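Local coordinates for protein hydroxylacyl-CoA dehydrogenase (Streptomyces coelicolor, PDB 5BKA) that probably takes part in biosynthesis of the polyketide actinorhodin, as a noncanonical NTF2-like protein of the SnoaL-like family, at residues 16-21 against 119-124; 31-36 against 134-139; 42-45 against 50-53. One frame throughout, in Å; residues are numbered along the deposited sequence.

How the contacts relate
Contacts 1 and 2 lie in the interior, where helices 10-26 and 30-35 face the curved sheet, whereas contact 3 is a partly buried hairpin at the edge of that sheet. Contact 1 ends on strand 112-124 and contact 2 on its neighbour 132-140, and one polar network joins them: R136 NH2 is 2.7 Å from D121 OD2 in a salt bridge, and Q21 NE2 is 2.6 Å from T36 OG1. In both a tyrosine hydroxyl reaches a charged group, and contact 1 adds the apolar pair F17-L123. Contact 3 is held mainly by backbone bonds; it continues the sheet beyond contact 2, since E42 exchanges backbone bonds with R134 and R136.

Contact 1: residues 16-21 against 119-124; sequences SFYGHQ and VHDVLV
The ring of F17 lies against the L123 side chain, its CE2 3.7 Å from CD2 of the leucine, as the two side chains slide past each other in opposite directions. With CG anti to the backbone N (chi1 177°), the F17 ring leans from helix 10-26 toward strand 112-124. One residue on, Y18 sends its hydroxyl deeper, to the carboxylate of D121, which comes from the opposite direction. Y18 OH is 2.6 Å from D121 OD2, close enough for a weak hydrogen bond, though the hydroxyl also has a water beside it; ring and carboxylate planes are 58° apart. The helix crosses the inner surface of the curved sheet, as the N-terminal helix does in the NTF2-like fold, and the axes of segments 16-21 and 119-124 approach no closer than 12.8 Å, so long side chains have to bridge the gap. OD2 is also the salt-bridge partner of R136 on the adjoining strand. The water, 3.0 Å from Y18 OH, donates to V119 O at 3.1 Å and ties the phenol to a backbone carbonyl as well. L123 CD1 sits 4.1 Å from Y18 OH, an apolar neighbour to this polar cluster. The Y18 ring meets F80 edge-to-face and packs on H82 of the second subunit.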
loop_
_atom_site.group_PDB
_atom_site.type_symbol
_atom_site.label_atom_id
_atom_site.label_comp_id
_atom_site.label_asym_id
_atom_site.label_seq_id
_atom_site.Cartn_x
_atom_site.Cartn_y
_atom_site.Cartn_z
ATOM N N SER B 16 0.663 -9.796 5.253
ATOM C CA SER B 16 1.794 -9.870 6.173
ATOM C C SER B 16 2.957 -10.630 5.550
ATOM O O SER B 16 4.119 -10.223 5.672
ATOM C CB SER B 16 1.361 -10.526 7.484
ATOM O OG SER B 16 2.456 -10.644 8.377
ATOM N N PHE B 17 2.663 -11.764 4.908
ATOM C CA PHE B 17 3.686 -12.516 4.186
ATOM C C PHE B 17 4.417 -11.625 3.188
ATOM O O PHE B 17 5.650 -11.628 3.122
ATOM C CB PHE B 17 3.042 -13.714 3.484
ATOM C CG PHE B 17 3.994 -14.517 2.644
ATOM C CD1 PHE B 17 4.850 -15.437 3.228
ATOM C CD2 PHE B 17 4.023 -14.362 1.267
ATOM C CE1 PHE B 17 5.723 -16.181 2.455
ATOM C CE2 PHE B 17 4.894 -15.104 0.489
ATOM C CZ PHE B 17 5.744 -16.014 1.084
ATOM N N TYR B 18 3.664 -10.842 2.410
ATOM C CA TYR B 18 4.282 -9.946 1.436
ATOM C C TYR B 18 5.078 -8.841 2.121
ATOM O O TYR B 18 6.128 -8.423 1.619
ATOM C CB TYR B 18 3.213 -9.340 0.528
ATOM C CG TYR B 18 2.687 -10.282 -0.529
ATOM C CD1 TYR B 18 3.436 -11.372 -0.951
ATOM C CD2 TYR B 18 1.442 -10.077 -1.110
ATOM C CE1 TYR B 18 2.957 -12.234 -1.918
ATOM C CE2 TYR B 18 0.956 -10.931 -2.077
ATOM C CZ TYR B 18 1.718 -12.008 -2.478
ATOM O OH TYR B 18 1.236 -12.862 -3.442
ATOM N N GLY B 19 4.589 -8.347 3.262
ATOM C CA GLY B 19 5.294 -7.277 3.952
ATOM C C GLY B 19 6.688 -7.685 4.384
ATOM O O GLY B 19 7.663 -6.972 4.134
ATOM N N HIS B 20 6.801 -8.842 5.041
ATOM C CA HIS B 20 8.112 -9.354 5.430
ATOM C C HIS B 20 8.945 -9.726 4.211
ATOM O O HIS B 20 10.154 -9.467 4.175
ATOM C CB HIS B 20 7.949 -10.561 6.354
ATOM C CG HIS B 20 7.463 -10.214 7.727
ATOM N ND1 HIS B 20 8.318 -9.976 8.782
ATOM C CD2 HIS B 20 6.210 -10.067 8.218
ATOM C CE1 HIS B 20 7.613 -9.697 9.863
ATOM N NE2 HIS B 20 6.330 -9.743 9.548
ATOM N N GLN B 21 8.315 -10.340 3.206
ATOM C CA GLN B 21 9.045 -10.824 2.037
ATOM C C GLN B 21 9.726 -9.681 1.293
ATOM O O GLN B 21 10.925 -9.746 0.995
ATOM C CB GLN B 21 8.088 -11.584 1.116
ATOM C CG GLN B 21 8.706 -12.110 -0.166
ATOM C CD GLN B 21 7.700 -12.853 -1.028
ATOM O OE1 GLN B 21 6.633 -12.330 -1.347
ATOM N NE2 GLN B 21 8.034 -14.082 -1.403
ATOM N N VAL B 119 2.020 -8.916 -10.434
ATOM C CA VAL B 119 2.719 -10.010 -9.768
ATOM C C VAL B 119 1.757 -11.186 -9.665
ATOM O O VAL B 119 0.778 -11.136 -8.912
ATOM C CB VAL B 119 3.240 -9.596 -8.386
ATOM C CG1 VAL B 119 3.966 -10.757 -7.727
ATOM C CG2 VAL B 119 4.157 -8.390 -8.507
ATOM N N HIS B 120 2.037 -12.246 -10.420
ATOM C CA HIS B 120 1.223 -13.456 -10.425
ATOM C C HIS B 120 1.906 -14.496 -9.545
ATOM O O HIS B 120 2.975 -15.011 -9.894
ATOM C CB HIS B 120 1.032 -13.979 -11.845
ATOM C CG HIS B 120 0.409 -12.984 -12.772
ATOM N ND1 HIS B 120 -0.944 -12.722 -12.780
ATOM C CD2 HIS B 120 0.952 -12.185 -13.722
ATOM C CE1 HIS B 120 -1.209 -11.805 -13.693
ATOM N NE2 HIS B 120 -0.076 -11.462 -14.280
ATOM N N ASP B 121 1.285 -14.808 -8.412
ATOM C CA ASP B 121 1.887 -15.685 -7.422
ATOM C C ASP B 121 1.065 -16.955 -7.255
ATOM O O ASP B 121 -0.161 -16.943 -7.407
ATOM C CB ASP B 121 2.009 -14.985 -6.064
ATOM C CG ASP B 121 3.214 -14.068 -5.982
ATOM O OD1 ASP B 121 4.060 -14.105 -6.899
ATOM O OD2 ASP B 121 3.314 -13.314 -4.992
ATOM N N VAL B 122 1.758 -18.045 -6.931
ATOM C CA VAL B 122 1.132 -19.292 -6.511
ATOM C C VAL B 122 1.654 -19.615 -5.114
ATOM O O VAL B 122 2.851 -19.880 -4.940
ATOM C CB VAL B 122 1.423 -20.436 -7.495
ATOM C CG1 VAL B 122 0.792 -21.730 -6.991
ATOM C CG2 VAL B 122 0.907 -20.096 -8.879
ATOM N N LEU B 123 0.756 -19.584 -4.128
ATOM C CA LEU B 123 1.081 -19.778 -2.722
ATOM C C LEU B 123 0.642 -21.166 -2.278
ATOM O O LEU B 123 -0.411 -21.652 -2.698
ATOM C CB LEU B 123 0.418 -18.705 -1.865
ATOM C CG LEU B 123 0.992 -17.291 -1.996
ATOM C CD1 LEU B 123 0.003 -16.247 -1.503
ATOM C CD2 LEU B 123 2.306 -17.187 -1.242
ATOM N N VAL B 124 1.433 -21.792 -1.405
ATOM C CA VAL B 124 1.079 -23.094 -0.860
ATOM C C VAL B 124 1.212 -23.073 0.655
ATOM O O VAL B 124 1.902 -22.238 1.242
ATOM C CB VAL B 124 1.937 -24.242 -1.442
ATOM C CG1 VAL B 124 1.699 -24.405 -2.932
ATOM C CG2 VAL B 124 3.412 -24.024 -1.142
HETATM O O HOH W 1 0.256 -11.339 -5.845
#

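Contact 2: residues 31-36 against 134-139; sequences AGYAAT and RSRHVT
Y33, on helix 30-35, points its phenol at the guanidinium of R136 on strand 132-140, a helix-to-sheet contact inside the alpha+beta cone of the NTF2-like fold. It rests on this single pair of side chains, both buried. R136 NH1 donates to Y33 OH at 2.6 Å, but the bond is bent, with an N-H...O angle of 134°. The hydroxyl lies at the edge of the guanidinium and close to its plane, while NH1 in turn lies near the plane of the tyrosine ring, and the two flat groups are turned 35° from each other. Part of this meeting is made by the arginine chain, which leaves the strand nearly extended and then bends at chi3 (-74°), so that its head swings round to the phenol; CD stays 3.7 Å from Y33 OH. The other terminal nitrogen, NH2, is taken by the carboxylate of D121 and by Q21 OE1, so polar partners on several sides fix the rotation of the guanidinium. Around the Y33 ring, F37 makes an edge-to-face contact, and L25 and L62 bring in helices 10-26 and 54-67. Further along, A35 N bonds to A31 O at 2.9 Å. T36 then folds back: its backbone N is 3.1 Å from Y33 O, and its OG1 donates to that same carbonyl oxygen, Y33 O, at 2.6 Å, lying in the carbonyl plane.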
loop_
_atom_site.group_PDB
_atom_site.type_symbol
_atom_site.label_atom_id
_atom_site.label_comp_id
_atom_site.label_asym_id
_atom_site.label_seq_id
_atom_site.Cartn_x
_atom_site.Cartn_y
_atom_site.Cartn_z
ATOM N N ALA B 31 18.862 -14.233 0.193
ATOM C CA ALA B 31 18.640 -15.594 0.674
ATOM C C ALA B 31 17.358 -15.686 1.497
ATOM O O ALA B 31 16.586 -16.641 1.352
ATOM C CB ALA B 31 19.842 -16.063 1.492
ATOM N N GLY B 32 17.118 -14.704 2.369
ATOM C CA GLY B 32 15.870 -14.681 3.115
ATOM C C GLY B 32 14.658 -14.555 2.212
ATOM O O GLY B 32 13.622 -15.176 2.458
ATOM N N TYR B 33 14.772 -13.748 1.155
ATOM C CA TYR B 33 13.682 -13.623 0.193
ATOM C C TYR B 33 13.429 -14.948 -0.512
ATOM O O TYR B 33 12.280 -15.385 -0.649
ATOM C CB TYR B 33 14.005 -12.520 -0.815
ATOM C CG TYR B 33 13.038 -12.415 -1.975
ATOM C CD1 TYR B 33 11.843 -11.719 -1.849
ATOM C CD2 TYR B 33 13.327 -13.004 -3.199
ATOM C CE1 TYR B 33 10.960 -11.616 -2.912
ATOM C CE2 TYR B 33 12.452 -12.906 -4.265
ATOM C CZ TYR B 33 11.271 -12.212 -4.117
ATOM O OH TYR B 33 10.400 -12.114 -5.177
ATOM N N ALA B 34 14.499 -15.603 -0.972
ATOM C CA ALA B 34 14.353 -16.910 -1.606
ATOM C C ALA B 34 13.798 -17.944 -0.636
ATOM O O ALA B 34 13.151 -18.909 -1.061
ATOM C CB ALA B 34 15.697 -17.376 -2.168
ATOM N N ALA B 35 14.045 -17.768 0.665
ATOM C CA ALA B 35 13.532 -18.703 1.659
ATOM C C ALA B 35 12.015 -18.650 1.786
ATOM O O ALA B 35 11.421 -19.586 2.332
ATOM C CB ALA B 35 14.179 -18.435 3.018
ATOM N N THR B 36 11.373 -17.586 1.301
ATOM C CA THR B 36 9.917 -17.527 1.277
ATOM C C THR B 36 9.324 -18.287 0.098
ATOM O O THR B 36 8.096 -18.381 -0.006
ATOM C CB THR B 36 9.441 -16.071 1.243
ATOM O OG1 THR B 36 9.757 -15.490 -0.029
ATOM C CG2 THR B 36 10.109 -15.263 2.346
ATOM N N ARG B 134 5.295 -21.046 -4.483
ATOM C CA ARG B 134 5.704 -21.978 -5.528
ATOM C C ARG B 134 6.275 -21.252 -6.738
ATOM O O ARG B 134 7.317 -21.652 -7.271
ATOM C CB ARG B 134 4.520 -22.854 -5.938
ATOM N N SER B 135 5.605 -20.194 -7.193
ATOM C CA SER B 135 6.027 -19.502 -8.400
ATOM C C SER B 135 5.636 -18.034 -8.321
ATOM O O SER B 135 4.640 -17.670 -7.689
ATOM C CB SER B 135 5.426 -20.138 -9.657
ATOM O OG SER B 135 4.029 -20.300 -9.520
ATOM N N ARG B 136 6.440 -17.197 -8.974
ATOM C CA ARG B 136 6.142 -15.778 -9.134
ATOM C C ARG B 136 6.466 -15.367 -10.561
ATOM O O ARG B 136 7.604 -15.532 -11.011
ATOM C CB ARG B 136 6.934 -14.923 -8.143
ATOM C CG ARG B 136 6.927 -13.451 -8.479
ATOM C CD ARG B 136 7.374 -12.624 -7.298
ATOM N NE ARG B 136 6.351 -12.551 -6.260
ATOM C CZ ARG B 136 6.611 -12.266 -4.990
ATOM N NH1 ARG B 136 7.861 -12.043 -4.614
ATOM N NH2 ARG B 136 5.630 -12.211 -4.098
ATOM N N HIS B 137 5.468 -14.844 -11.271
ATOM C CA HIS B 137 5.635 -14.359 -12.636
ATOM C C HIS B 137 5.311 -12.873 -12.664
ATOM O O HIS B 137 4.198 -12.470 -12.310
ATOM C CB HIS B 137 4.743 -15.135 -13.606
ATOM C CG HIS B 137 5.090 -16.587 -13.708
ATOM N ND1 HIS B 137 4.218 -17.529 -14.208
ATOM C CD2 HIS B 137 6.217 -17.259 -13.370
ATOM C CE1 HIS B 137 4.792 -18.719 -14.176
ATOM N NE2 HIS B 137 6.005 -18.583 -13.672
ATOM N N VAL B 138 6.280 -12.063 -13.084
ATOM C CA VAL B 138 6.148 -10.611 -13.104
ATOM C C VAL B 138 6.063 -10.146 -14.550
ATOM O O VAL B 138 6.927 -10.483 -15.370
ATOM C CB VAL B 138 7.320 -9.928 -12.377
ATOM C CG1 VAL B 138 7.140 -8.417 -12.381
ATOM C CG2 VAL B 138 7.443 -10.455 -10.954
ATOM N N THR B 139 5.021 -9.380 -14.862
ATOM C CA THR B 139 4.866 -8.740 -16.158
ATOM C C THR B 139 4.928 -7.227 -15.991
ATOM O O THR B 139 4.625 -6.694 -14.920
ATOM C CB THR B 139 3.545 -9.138 -16.827
ATOM O OG1 THR B 139 2.447 -8.757 -15.988
ATOM C CG2 THR B 139 3.499 -10.640 -17.063
#

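Contact 3: residues 42-45 against 50-53; sequences EFRH and PAAH
Strands 41-44 and 52-53 run antiparallel as a beta hairpin, with F43 and A52 as a hydrogen-bonded pair and E42 and H53 as the non-hydrogen-bonded pair beside it. The hairpin puts 52-53 at one margin of the mixed sheet of this NTF2-like fold, next to 41-44, which itself pairs on its other side with 132-140. F43 N donates to A52 O at 2.9 Å with an N-H...O angle of 160°, and A52 N returns a bond to F43 O at 2.7 Å. A CA-H...O contact adds to the ladder, E42 CA lying 3.4 Å from A52 O.

On the face carrying E42 and H53, these two side chains lie side by side and point the same way. E42 has CG anti to its own N (chi1 -175°) and then bends at chi2, which carries the carboxylate to the edge of the imidazole. E42 OE2 is 3.2 Å from H53 NE2, near the ring plane, while carboxylate and ring planes stand 72° apart. R44 lies along the residues leading into strand 52-53: its CB is 4.0 Å from A51 CB, its guanidinium passes P50 at an oblique angle, NH2 4.3 Å from P50 CA, and NE is bonded to L49 O, just before P50.

F43 and A52 share the other face, where both pack on V61 of helix 54-67 and F43 also meets I58. One side of the F43 ring is topped by the chain's own backbone, H45 N lying 4.1 Å above the plane of the F43 ring, over its centre.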
loop_
_atom_site.group_PDB
_atom_site.type_symbol
_atom_site.label_atom_id
_atom_site.label_comp_id
_atom_site.label_asym_id
_atom_site.label_seq_id
_atom_site.Cartn_x
_atom_site.Cartn_y
_atom_site.Cartn_z
ATOM N N GLU B 42 9.926 -21.025 -8.400
ATOM C CA GLU B 42 9.977 -20.566 -9.777
ATOM C C GLU B 42 9.816 -19.052 -9.780
ATOM O O GLU B 42 8.862 -18.525 -9.199
ATOM C CB GLU B 42 8.859 -21.256 -10.566
ATOM C CG GLU B 42 8.806 -21.013 -12.052
ATOM C CD GLU B 42 8.551 -22.287 -12.820
ATOM O OE1 GLU B 42 8.149 -22.205 -13.995
ATOM O OE2 GLU B 42 8.760 -23.374 -12.244
ATOM N N PHE B 43 10.738 -18.349 -10.433
ATOM C CA PHE B 43 10.705 -16.889 -10.471
ATOM C C PHE B 43 11.044 -16.392 -11.869
ATOM O O PHE B 43 12.164 -16.602 -12.348
ATOM C CB PHE B 43 11.670 -16.293 -9.444
ATOM C CG PHE B 43 11.748 -14.802 -9.486
ATOM C CD1 PHE B 43 10.629 -14.032 -9.224
ATOM C CD2 PHE B 43 12.942 -14.167 -9.768
ATOM C CE1 PHE B 43 10.695 -12.648 -9.254
ATOM C CE2 PHE B 43 13.019 -12.783 -9.799
ATOM C CZ PHE B 43 11.891 -12.020 -9.541
ATOM N N ARG B 44 10.096 -15.710 -12.510
ATOM C CA ARG B 44 10.317 -15.079 -13.811
ATOM C C ARG B 44 10.395 -13.568 -13.603
ATOM O O ARG B 44 9.373 -12.908 -13.393
ATOM C CB ARG B 44 9.216 -15.452 -14.797
ATOM C CG ARG B 44 9.488 -14.990 -16.216
ATOM C CD ARG B 44 9.098 -16.041 -17.241
ATOM N NE ARG B 44 9.830 -15.869 -18.494
ATOM C CZ ARG B 44 9.523 -16.487 -19.630
ATOM N NH1 ARG B 44 8.493 -17.320 -19.677
ATOM N NH2 ARG B 44 10.246 -16.269 -20.720
ATOM N N HIS B 45 11.617 -13.031 -13.660
ATOM C CA HIS B 45 11.817 -11.597 -13.467
ATOM C C HIS B 45 11.182 -10.789 -14.590
ATOM O O HIS B 45 10.631 -9.708 -14.350
ATOM C CB HIS B 45 13.313 -11.293 -13.374
ATOM C CG HIS B 45 13.641 -10.070 -12.576
ATOM N ND1 HIS B 45 14.015 -10.124 -11.251
ATOM C CD2 HIS B 45 13.662 -8.760 -12.919
ATOM C CE1 HIS B 45 14.246 -8.900 -10.810
ATOM N NE2 HIS B 45 14.040 -8.054 -11.803
ATOM N N PRO B 50 14.520 -16.655 -19.332
ATOM C CA PRO B 50 13.771 -17.771 -18.749
ATOM C C PRO B 50 13.711 -17.675 -17.232
ATOM O O PRO B 50 14.500 -16.979 -16.588
ATOM C CB PRO B 50 14.558 -19.009 -19.201
ATOM C CG PRO B 50 15.917 -18.496 -19.552
ATOM C CD PRO B 50 15.702 -17.112 -20.082
ATOM N N ALA B 51 12.755 -18.401 -16.661
ATOM C CA ALA B 51 12.497 -18.322 -15.231
ATOM C C ALA B 51 13.602 -19.004 -14.435
ATOM O O ALA B 51 14.150 -20.030 -14.847
ATOM C CB ALA B 51 11.149 -18.958 -14.900
ATOM N N ALA B 52 13.933 -18.417 -13.288
ATOM C CA ALA B 52 14.890 -19.020 -12.373
ATOM C C ALA B 52 14.210 -20.094 -11.537
ATOM O O ALA B 52 13.019 -20.007 -11.223
ATOM C CB ALA B 52 15.508 -17.963 -11.460
ATOM N N HIS B 53 14.979 -21.118 -11.179
ATOM C CA HIS B 53 14.462 -22.254 -10.434
ATOM C C HIS B 53 15.319 -22.507 -9.202
ATOM O O HIS B 53 16.530 -22.266 -9.207
ATOM C CB HIS B 53 14.398 -23.509 -11.311
ATOM C CG HIS B 53 13.387 -23.416 -12.412
ATOM N ND1 HIS B 53 13.692 -22.928 -13.665
ATOM C CD2 HIS B 53 12.071 -23.734 -12.443
ATOM C CE1 HIS B 53 12.610 -22.955 -14.422
ATOM N NE2 HIS B 53 11.612 -23.440 -13.705
#